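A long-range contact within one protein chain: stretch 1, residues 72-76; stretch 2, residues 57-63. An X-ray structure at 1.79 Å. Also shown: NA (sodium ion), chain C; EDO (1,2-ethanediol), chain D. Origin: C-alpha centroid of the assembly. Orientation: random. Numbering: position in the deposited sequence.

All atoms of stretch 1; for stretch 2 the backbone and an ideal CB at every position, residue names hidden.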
# COMPACT_ATOMS: atom_id res chain seq x y z
N PHE A 72 3.49 -8.26 6.15
CA PHE A 72 3.05 -8.58 4.77
C PHE A 72 4.20 -8.35 3.83
O PHE A 72 4.97 -7.40 4.06
CB PHE A 72 1.90 -7.68 4.32
CG PHE A 72 0.67 -7.81 5.18
CD1 PHE A 72 -0.31 -8.75 4.88
CD2 PHE A 72 0.49 -6.99 6.28
CE1 PHE A 72 -1.45 -8.84 5.65
CE2 PHE A 72 -0.63 -7.10 7.07
CZ PHE A 72 -1.61 -8.03 6.75
N ASN A 73 4.28 -9.15 2.77
CA ASN A 73 5.18 -8.84 1.62
C ASN A 73 4.53 -7.67 0.86
O ASN A 73 3.36 -7.83 0.49
CB ASN A 73 5.37 -10.06 0.73
CG ASN A 73 6.39 -9.77 -0.35
OD1 ASN A 73 6.11 -9.04 -1.29
ND2 ASN A 73 7.56 -10.37 -0.25
N VAL A 74 5.21 -6.54 0.66
CA VAL A 74 4.60 -5.34 0.01
C VAL A 74 4.37 -5.55 -1.50
O VAL A 74 3.51 -4.84 -2.09
CB VAL A 74 5.40 -4.06 0.30
CG1 VAL A 74 5.49 -3.76 1.80
CG2 VAL A 74 6.78 -4.09 -0.31
N CYS A 75 5.10 -6.47 -2.11
CA CYS A 75 5.03 -6.81 -3.56
C CYS A 75 3.79 -7.66 -3.84
O CYS A 75 3.13 -7.47 -4.89
CB CYS A 75 6.28 -7.59 -3.96
SG CYS A 75 7.84 -6.73 -3.63
N THR A 76 3.50 -8.63 -2.97
CA THR A 76 2.41 -9.62 -3.19
C THR A 76 1.16 -9.31 -2.36
O THR A 76 0.10 -9.87 -2.70
CB THR A 76 2.90 -11.03 -2.87
OG1 THR A 76 3.17 -11.13 -1.48
CG2 THR A 76 4.11 -11.43 -3.69
N UNK A 57 7.28 -0.48 9.95
CA UNK A 57 8.73 -0.58 9.67
C UNK A 57 8.90 -1.52 8.49
O UNK A 57 8.42 -2.66 8.58
CB UNK A 57 9.52 -1.08 10.89
N UNK A 58 9.64 -1.09 7.47
CA UNK A 58 10.05 -2.02 6.39
C UNK A 58 11.30 -2.80 6.80
O UNK A 58 12.24 -2.23 7.36
CB UNK A 58 10.31 -1.26 5.09
N UNK A 59 11.31 -4.07 6.46
CA UNK A 59 12.48 -4.96 6.59
C UNK A 59 12.63 -5.59 5.20
O UNK A 59 11.90 -6.55 4.91
CB UNK A 59 12.31 -6.01 7.69
N UNK A 60 13.44 -4.96 4.35
CA UNK A 60 13.47 -5.26 2.91
C UNK A 60 12.10 -5.07 2.27
O UNK A 60 11.58 -3.94 2.33
CB UNK A 60 13.96 -6.69 2.67
N UNK A 61 11.53 -6.12 1.67
CA UNK A 61 10.22 -6.02 0.98
C UNK A 61 9.10 -6.44 1.94
O UNK A 61 8.02 -6.68 1.46
CB UNK A 61 10.20 -6.89 -0.28
N UNK A 62 9.36 -6.53 3.24
CA UNK A 62 8.29 -6.86 4.22
C UNK A 62 7.93 -5.63 5.07
O UNK A 62 8.82 -5.02 5.66
CB UNK A 62 8.73 -8.01 5.13
N UNK A 63 6.63 -5.32 5.13
CA UNK A 63 6.11 -4.28 6.06
C UNK A 63 5.72 -4.98 7.37
O UNK A 63 4.87 -5.90 7.34
CB UNK A 63 4.91 -3.54 5.46
NA NA C . 12.49 -7.05 11.36
C1 EDO D . 15.09 -2.43 4.64
O1 EDO D . 15.64 -3.55 5.29
C2 EDO D . 14.52 -1.43 5.57
O2 EDO D . 13.84 -0.40 4.93

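Position 57 lies on extended backbone, and its ideal CB has nothing of stretch 1 within reach. Any residue at ease in a strand would serve. It is Thr 57, whose branched CB suits such a conformation.

At position 58 CA-to-CB is directed sideways, and the ideal CB lies 6.4 Å from Val 74 CG1, within range of a longer chain. Leucine, isoleucine or methionine would suit. The residue is Leu 58; with chi1 in m and chi2 in t, its CD2 comes within 3.9 Å of Val 74 CG1.

Position 59 is out of reach of stretch 1 but close to the sodium ion, so an oxygen-bearing side chain is attractive, and a carboxylate most of all. Asp 59 places OD2 2.4 Å from NA, where two waters also bind.

Position 60 has phi 58° and psi -121°, the first corner of a type II' turn running from 59 to 62. Positive phi favours glycine. Gly 60 takes the corner, and its N donates a hydrogen bond to O1 of the ethanediol at 2.8 Å.

Position 61 completes the corner of the turn at phi -95° and psi 15°. Its backbone O accepts from Val 74 N at 2.9 Å, nearly straight at 171°. The ideal CB, directed sideways, lies 4.1 Å from Cys 75 SG and 4.4 Å from both Asn 73 ND2 and Val 74 CG2. Small or polar residues such as serine, asparagine or aspartate would fit. The choice is Asp 61: its CB packs against the sulfur, while OD1 stays 3.8 Å from Asn 73 ND2, near a donor group but without a hydrogen bond.

Position 62 forms a non-hydrogen-bonded antiparallel pair with Asn 73, their side chains on the same face of the sheet. Strand-favouring valine, threonine or isoleucine would suit. Val 62 supplies the branched CB, and its CA approaches Phe 72 O at 3.4 Å in a CA-H...O contact.

Position 63 pairs with Phe 72 through two backbone hydrogen bonds, N to Phe 72 O at 2.9 Å and O from Phe 72 N at 3.0 Å. Its CB points to the face bearing the Phe 72 side chain, and the ideal CB lies 3.7 Å from Val 74 CG1. This apolar setting calls for valine, isoleucine or leucine. Ile 63 sets CG2 at the edge of the phenyl ring, 3.9 Å from Phe 72 CB, whereas its CD1 end leads away from stretch 1.

Stretch 2 57-63: TLDGDVI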
# COMPACT_ATOMS: atom_id res chain seq x y z
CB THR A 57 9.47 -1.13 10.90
OG1 THR A 57 9.18 -0.21 11.97
CG2 THR A 57 10.95 -1.27 10.64
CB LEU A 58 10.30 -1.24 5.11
CG LEU A 58 9.06 -0.83 4.34
CD1 LEU A 58 9.38 0.26 3.33
CD2 LEU A 58 8.43 -2.05 3.65
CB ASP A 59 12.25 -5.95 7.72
CG ASP A 59 13.47 -6.79 8.07
OD1 ASP A 59 14.36 -6.96 7.21
OD2 ASP A 59 13.50 -7.27 9.24
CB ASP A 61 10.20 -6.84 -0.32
CG ASP A 61 10.88 -8.18 -0.17
OD1 ASP A 61 10.82 -8.73 0.97
OD2 ASP A 61 11.54 -8.64 -1.18
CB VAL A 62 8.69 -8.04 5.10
CG1 VAL A 62 7.66 -8.27 6.18
CG2 VAL A 62 8.89 -9.28 4.25
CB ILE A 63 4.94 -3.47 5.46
CG1 ILE A 63 4.52 -2.38 6.43
CG2 ILE A 63 3.76 -4.35 5.06
CD1 ILE A 63 5.64 -1.44 6.82
O HOH W 1 12.95 -4.48 11.38
O HOH W 2 11.56 -6.20 13.35
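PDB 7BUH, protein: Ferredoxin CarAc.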